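Local coordinates for protein phosphoinositol-specific phospholipase C (Pseudomonas sp., PDB 5FYP) that probably cleaves phosphoinositides at the phosphodiester bond, as a calcium-dependent phospholipase C with a TIM-barrel-type catalytic domain, at residues 50-55 and 120-125; 64-69 and 129-134. All coordinates share one frame; numbering follows the deposited sequence.

Contact 1: residues 50-55 and 120-125. With CA (calcium ion), chain I.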
loop_
_atom_site.group_PDB
_atom_site.type_symbol
_atom_site.label_atom_id
_atom_site.label_comp_id
_atom_site.label_asym_id
_atom_site.label_seq_id
_atom_site.Cartn_x
_atom_site.Cartn_y
_atom_site.Cartn_z
ATOM N N ASP A 50 -7.705 0.831 -7.371
ATOM C CA ASP A 50 -7.461 1.957 -8.272
ATOM C C ASP A 50 -8.600 2.948 -8.096
ATOM O O ASP A 50 -9.779 2.559 -8.222
ATOM C CB ASP A 50 -7.440 1.506 -9.737
ATOM C CG ASP A 50 -6.231 0.657 -10.108
ATOM O OD1 ASP A 50 -5.300 0.534 -9.315
ATOM O OD2 ASP A 50 -6.247 0.102 -11.237
ATOM N N PHE A 51 -8.271 4.222 -7.829
ATOM C CA PHE A 51 -9.343 5.159 -7.494
ATOM C C PHE A 51 -9.271 6.436 -8.301
ATOM O O PHE A 51 -8.204 7.008 -8.553
ATOM C CB PHE A 51 -9.426 5.394 -5.976
ATOM C CG PHE A 51 -8.314 6.221 -5.378
ATOM C CD1 PHE A 51 -7.068 5.688 -5.045
ATOM C CD2 PHE A 51 -8.540 7.556 -5.059
ATOM C CE1 PHE A 51 -6.089 6.458 -4.444
ATOM C CE2 PHE A 51 -7.575 8.320 -4.436
ATOM C CZ PHE A 51 -6.351 7.782 -4.137
ATOM N N TRP A 52 -10.460 6.861 -8.704
ATOM C CA TRP A 52 -10.694 7.970 -9.649
ATOM C C TRP A 52 -11.515 9.033 -8.972
ATOM O O TRP A 52 -12.444 8.750 -8.196
ATOM C CB TRP A 52 -11.445 7.439 -10.881
ATOM C CG TRP A 52 -10.673 6.431 -11.685
ATOM C CD1 TRP A 52 -10.486 5.115 -11.408
ATOM C CD2 TRP A 52 -9.932 6.693 -12.880
ATOM N NE1 TRP A 52 -9.667 4.554 -12.352
ATOM C CE2 TRP A 52 -9.318 5.494 -13.270
ATOM C CE3 TRP A 52 -9.726 7.832 -13.651
ATOM C CZ2 TRP A 52 -8.495 5.406 -14.390
ATOM C CZ3 TRP A 52 -8.911 7.746 -14.763
ATOM C CH2 TRP A 52 -8.301 6.542 -15.117
ATOM N N ASP A 53 -11.208 10.286 -9.286
ATOM C CA ASP A 53 -12.020 11.402 -8.811
ATOM C C ASP A 53 -13.362 11.495 -9.537
ATOM O O ASP A 53 -14.382 11.856 -8.966
ATOM C CB ASP A 53 -11.260 12.715 -9.024
ATOM C CG ASP A 53 -10.182 12.941 -7.983
ATOM O OD1 ASP A 53 -9.372 12.021 -7.734
ATOM O OD2 ASP A 53 -10.200 14.022 -7.346
ATOM N N GLN A 54 -13.330 11.224 -10.843
ATOM C CA GLN A 54 -14.475 11.467 -11.730
ATOM C C GLN A 54 -15.114 10.135 -12.159
ATOM O O GLN A 54 -14.486 9.084 -12.097
ATOM C CB GLN A 54 -14.019 12.232 -12.980
ATOM C CG GLN A 54 -13.256 13.507 -12.766
ATOM C CD GLN A 54 -14.110 14.582 -12.205
ATOM O OE1 GLN A 54 -15.343 14.536 -12.291
ATOM N NE2 GLN A 54 -13.475 15.533 -11.565
ATOM N N ARG A 55 -16.359 10.203 -12.615
ATOM C CA ARG A 55 -17.088 9.024 -13.117
ATOM C C ARG A 55 -16.498 8.548 -14.423
ATOM O O ARG A 55 -16.456 7.348 -14.694
ATOM C CB ARG A 55 -18.570 9.381 -13.285
ATOM C CG ARG A 55 -19.457 8.223 -13.748
ATOM C CD ARG A 55 -20.926 8.620 -13.822
ATOM N NE ARG A 55 -21.463 8.796 -12.469
ATOM C CZ ARG A 55 -21.736 7.823 -11.567
ATOM N NH1 ARG A 55 -21.548 6.515 -11.839
ATOM N NH2 ARG A 55 -22.221 8.164 -10.358
ATOM N N LYS A 120 -3.799 5.898 -7.140
ATOM C CA LYS A 120 -4.545 7.073 -7.506
ATOM C C LYS A 120 -4.402 7.333 -9.006
ATOM O O LYS A 120 -3.301 7.350 -9.512
ATOM C CB LYS A 120 -4.032 8.282 -6.725
ATOM C CG LYS A 120 -4.927 9.499 -6.877
ATOM C CD LYS A 120 -4.487 10.686 -6.035
ATOM C CE LYS A 120 -5.557 11.675 -5.714
ATOM N NZ LYS A 120 -6.533 11.963 -6.782
ATOM N N LYS A 121 -5.526 7.586 -9.683
ATOM C CA LYS A 121 -5.536 7.670 -11.153
ATOM C C LYS A 121 -5.696 9.066 -11.732
ATOM O O LYS A 121 -5.430 9.254 -12.915
ATOM C CB LYS A 121 -6.592 6.722 -11.715
ATOM C CG LYS A 121 -6.283 5.257 -11.412
ATOM C CD LYS A 121 -5.028 4.747 -12.088
ATOM C CE LYS A 121 -4.692 3.327 -11.699
ATOM N NZ LYS A 121 -3.436 2.859 -12.339
ATOM N N GLN A 122 -6.092 10.048 -10.921
ATOM C CA GLN A 122 -6.235 11.448 -11.348
ATOM C C GLN A 122 -5.501 12.325 -10.330
ATOM O O GLN A 122 -4.937 11.845 -9.353
ATOM C CB GLN A 122 -7.708 11.815 -11.502
ATOM C CG GLN A 122 -8.347 11.033 -12.637
ATOM C CD GLN A 122 -9.809 11.275 -12.819
ATOM O OE1 GLN A 122 -10.603 11.065 -11.914
ATOM N NE2 GLN A 122 -10.182 11.628 -14.039
ATOM N N GLY A 123 -5.483 13.632 -10.584
ATOM C CA GLY A 123 -4.839 14.564 -9.672
ATOM C C GLY A 123 -5.652 14.888 -8.445
ATOM O O GLY A 123 -6.792 14.429 -8.308
ATOM N N TRP A 124 -5.061 15.664 -7.535
ATOM C CA TRP A 124 -5.778 16.138 -6.360
ATOM C C TRP A 124 -6.716 17.276 -6.777
ATOM O O TRP A 124 -6.384 18.066 -7.665
ATOM C CB TRP A 124 -4.796 16.661 -5.309
ATOM C CG TRP A 124 -3.946 15.578 -4.775
ATOM C CD1 TRP A 124 -2.617 15.377 -4.994
ATOM C CD2 TRP A 124 -4.356 14.534 -3.899
ATOM N NE1 TRP A 124 -2.193 14.245 -4.357
ATOM C CE2 TRP A 124 -3.255 13.702 -3.685
ATOM C CE3 TRP A 124 -5.577 14.204 -3.320
ATOM C CZ2 TRP A 124 -3.347 12.558 -2.884
ATOM C CZ3 TRP A 124 -5.657 13.089 -2.530
ATOM C CH2 TRP A 124 -4.558 12.269 -2.314
ATOM N N SER A 125 -7.854 17.400 -6.098
ATOM C CA SER A 125 -8.672 18.616 -6.290
ATOM C C SER A 125 -8.219 19.733 -5.383
ATOM O O SER A 125 -7.431 19.538 -4.470
ATOM C CB SER A 125 -10.149 18.343 -6.006
ATOM O OG SER A 125 -10.505 18.452 -4.630
HETATM CA CA CA I . -3.350 -0.515 -9.996
HETATM O O HOH W 1 -3.774 -0.096 -12.341
HETATM O O HOH W 2 -7.874 9.893 -8.373
HETATM O O HOH W 3 -8.404 13.599 -5.355
HETATM O O HOH W 4 -1.438 -1.329 -11.203
#
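Two lysine chains lie over aromatic rings where residues 50-55 meet residues 120-125. CB of Lys-121 sits over the six-membered ring of Trp-52, 3.4 Å from its centroid, while the Gln-122 amide meets the edge of the same indole. CA of Lys-120 lies over a face of the Phe-51 ring; its CG, anti to the backbone N (chi1 -170°), is set against Phe-51 CZ, and the chain crosses the ring at a slant.

Phe-51 and Lys-120 form a parallel beta bridge between strands 46-52 and 114-120, consistent with the family's TIM-barrel fold; the calcium site lies toward the C-terminal ends of these strands. Lys-121 N donates to Phe-51 O (3.0 Å).

Gln-122 OE1 receives Gln-54 N at 2.9 Å in the carbonyl plane and Asp-53 N in a weak bond. Lys-120 NZ makes a salt bridge to Asp-53 OD1 (3.0 Å), weak as a hydrogen bond, and donates to Gln-122 O and Gly-123 O. Asp-53 OD2 takes a salt bridge from Arg-131 and a hydrogen bond from a water.

Asp-50 OD1 binds the calcium ion at 2.3 Å, alongside Asn-27, Glu-48 and Asp-119. A metal-bound water links Asp-50 OD2, also hydrogen-bonded to Tyr-29, to Lys-121 NZ, which donates to Asp-119.

Contact 2: residues 64-69 and 129-134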
loop_
_atom_site.group_PDB
_atom_site.type_symbol
_atom_site.label_atom_id
_atom_site.label_comp_id
_atom_site.label_asym_id
_atom_site.label_seq_id
_atom_site.Cartn_x
_atom_site.Cartn_y
_atom_site.Cartn_z
ATOM N N HIS A 64 -15.683 14.437 -1.266
ATOM C CA HIS A 64 -15.448 13.451 -0.195
ATOM C C HIS A 64 -15.695 12.016 -0.645
ATOM O O HIS A 64 -15.983 11.172 0.159
ATOM C CB HIS A 64 -16.304 13.773 1.052
ATOM C CG HIS A 64 -16.356 15.226 1.404
ATOM N ND1 HIS A 64 -17.528 15.879 1.704
ATOM C CD2 HIS A 64 -15.387 16.161 1.433
ATOM C CE1 HIS A 64 -17.262 17.146 1.965
ATOM N NE2 HIS A 64 -15.976 17.347 1.796
ATOM N N HIS A 65 -15.596 11.796 -1.953
ATOM C CA HIS A 65 -15.951 10.544 -2.618
ATOM C C HIS A 65 -15.005 10.270 -3.751
ATOM O O HIS A 65 -14.602 11.193 -4.429
ATOM C CB HIS A 65 -17.365 10.744 -3.206
ATOM C CG HIS A 65 -17.815 9.693 -4.183
ATOM N ND1 HIS A 65 -17.484 9.666 -5.530
ATOM C CD2 HIS A 65 -18.620 8.630 -3.980
ATOM C CE1 HIS A 65 -18.034 8.598 -6.091
ATOM N NE2 HIS A 65 -18.766 7.976 -5.171
ATOM N N TRP A 66 -14.679 8.996 -3.956
ATOM C CA TRP A 66 -13.912 8.569 -5.129
ATOM C C TRP A 66 -14.526 7.274 -5.662
ATOM O O TRP A 66 -15.123 6.517 -4.903
ATOM C CB TRP A 66 -12.428 8.340 -4.808
ATOM C CG TRP A 66 -11.638 9.608 -4.478
ATOM C CD1 TRP A 66 -10.809 10.265 -5.344
ATOM C CD2 TRP A 66 -11.554 10.312 -3.224
ATOM N NE1 TRP A 66 -10.219 11.316 -4.707
ATOM C CE2 TRP A 66 -10.652 11.373 -3.409
ATOM C CE3 TRP A 66 -12.164 10.152 -1.977
ATOM C CZ2 TRP A 66 -10.351 12.261 -2.396
ATOM C CZ3 TRP A 66 -11.858 11.049 -0.964
ATOM C CH2 TRP A 66 -10.974 12.083 -1.185
ATOM N N PHE A 67 -14.322 7.029 -6.961
ATOM C CA PHE A 67 -14.782 5.819 -7.640
ATOM C C PHE A 67 -13.662 4.789 -7.659
ATOM O O PHE A 67 -12.477 5.157 -7.605
ATOM C CB PHE A 67 -15.144 6.125 -9.078
ATOM C CG PHE A 67 -16.276 7.080 -9.248
ATOM C CD1 PHE A 67 -16.045 8.458 -9.296
ATOM C CD2 PHE A 67 -17.582 6.635 -9.405
ATOM C CE1 PHE A 67 -17.088 9.350 -9.489
ATOM C CE2 PHE A 67 -18.632 7.511 -9.593
ATOM C CZ PHE A 67 -18.388 8.862 -9.652
ATOM N N VAL A 68 -14.020 3.514 -7.824
ATOM C CA VAL A 68 -13.034 2.444 -7.996
ATOM C C VAL A 68 -13.354 1.704 -9.290
ATOM O O VAL A 68 -14.424 1.107 -9.435
ATOM C CB VAL A 68 -12.982 1.498 -6.795
ATOM C CG1 VAL A 68 -12.157 0.255 -7.084
ATOM C CG2 VAL A 68 -12.447 2.224 -5.568
ATOM N N ARG A 69 -12.377 1.728 -10.200
ATOM C CA ARG A 69 -12.455 1.055 -11.501
ATOM C C ARG A 69 -11.068 1.059 -12.121
ATOM O O ARG A 69 -10.187 1.821 -11.675
ATOM C CB ARG A 69 -13.431 1.749 -12.448
ATOM C CG ARG A 69 -12.992 3.147 -12.862
ATOM C CD ARG A 69 -13.953 3.733 -13.881
ATOM N NE ARG A 69 -13.528 5.073 -14.310
ATOM C CZ ARG A 69 -13.743 6.179 -13.623
ATOM N NH1 ARG A 69 -14.487 6.167 -12.522
ATOM N NH2 ARG A 69 -13.193 7.336 -14.041
ATOM N N SER A 129 -13.750 21.427 -4.246
ATOM C CA SER A 129 -14.286 20.180 -4.779
ATOM C C SER A 129 -14.232 19.012 -3.798
ATOM O O SER A 129 -14.779 17.964 -4.098
ATOM C CB SER A 129 -13.618 19.795 -6.082
ATOM O OG SER A 129 -13.972 20.707 -7.112
ATOM N N GLY A 130 -13.610 19.185 -2.641
ATOM C CA GLY A 130 -13.740 18.190 -1.572
ATOM C C GLY A 130 -12.933 16.907 -1.737
ATOM O O GLY A 130 -13.249 15.894 -1.126
ATOM N N ARG A 131 -11.882 16.972 -2.562
ATOM C CA ARG A 131 -11.015 15.796 -2.808
ATOM C C ARG A 131 -9.533 16.182 -2.733
ATOM O O ARG A 131 -8.707 15.761 -3.550
ATOM C CB ARG A 131 -11.382 15.125 -4.138
ATOM C CG ARG A 131 -12.801 14.550 -4.153
ATOM C CD ARG A 131 -13.060 13.752 -5.437
ATOM N NE ARG A 131 -12.863 14.605 -6.608
ATOM C CZ ARG A 131 -13.768 15.410 -7.123
ATOM N NH1 ARG A 131 -15.031 15.391 -6.689
ATOM N NH2 ARG A 131 -13.469 16.212 -8.131
ATOM N N THR A 132 -9.204 16.958 -1.716
ATOM C CA THR A 132 -7.822 17.318 -1.405
ATOM C C THR A 132 -7.141 16.179 -0.625
ATOM O O THR A 132 -7.794 15.269 -0.149
ATOM C CB THR A 132 -7.785 18.582 -0.548
ATOM O OG1 THR A 132 -8.294 18.273 0.751
ATOM C CG2 THR A 132 -8.519 19.751 -1.182
ATOM N N PRO A 133 -5.814 16.280 -0.440
ATOM C CA PRO A 133 -5.137 15.358 0.490
ATOM C C PRO A 133 -5.807 15.283 1.864
ATOM O O PRO A 133 -5.920 14.195 2.418
ATOM C CB PRO A 133 -3.720 15.909 0.529
ATOM C CG PRO A 133 -3.534 16.424 -0.871
ATOM C CD PRO A 133 -4.846 17.083 -1.198
ATOM N N LYS A 134 -6.209 16.430 2.406
ATOM C CA LYS A 134 -6.867 16.433 3.691
ATOM C C LYS A 134 -8.206 15.660 3.662
ATOM O O LYS A 134 -8.508 14.892 4.577
ATOM C CB LYS A 134 -7.086 17.857 4.180
ATOM C CG LYS A 134 -7.780 17.989 5.523
ATOM C CD LYS A 134 -7.472 19.360 6.088
ATOM C CE LYS A 134 -8.281 19.758 7.307
ATOM N NZ LYS A 134 -9.755 19.619 7.137
HETATM O O HOH W 3 -8.404 13.599 -5.355
#
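Trp-66 and Arg-131 run antiparallel to one another as side chains, the arginine methylenes lying over one face of the indole. CD of Arg-131 is 4.0 Å from the centroid of the five-membered ring, a CH-pi contact, and CB comes within 3.5 Å of Trp-66 CZ2. The chain bends at chi3 (-58°), which places NE, and the guanidinium plane stands 87° from that of the ring. NE turns to Asp-53, and NH1 donates to Ser-62 O.

The direct backbone bond runs from His-64 N to Gly-130 O and is 2.8 Å long. Gly-130 has positive phi, and a side chain there would come tight against CD2 of His-64.

A water in the plane of the indole, at its edge, accepts from Trp-66 NE1 at 3.0 Å and donates to Arg-131 O. An alanine in place of Trp-66 would probably leave this water without its indole donor and the methylenes of Arg-131 without the flat surface they lie on.

Residues 64-66 lead into strand 67-68 beside the loop that enters helix 133-144, N-capped by Thr-132, while Trp-66 also touches Leu-94 of helix 94-107 and Leu-139 of helix 133-144.

In the fold
From the N terminus, residues 50-55 hold the end of strand 46-52 and the turn after it. A short loop then brings the chain to residues 64-69, which contain strand 67-68, the antiparallel neighbour of strand 46-52. After helix 94-107 and strand 114-120, residues 120-125 close contact 1; residues 129-134, entering helix 133-144, close contact 2. The two closures cross rather than nest, since their segments alternate along the chain. Their centres are about 7 Å apart, and the salt bridge from Asp-53 OD2 to Arg-131 NE, at 2.8 Å, joins them directly. One water is common to both.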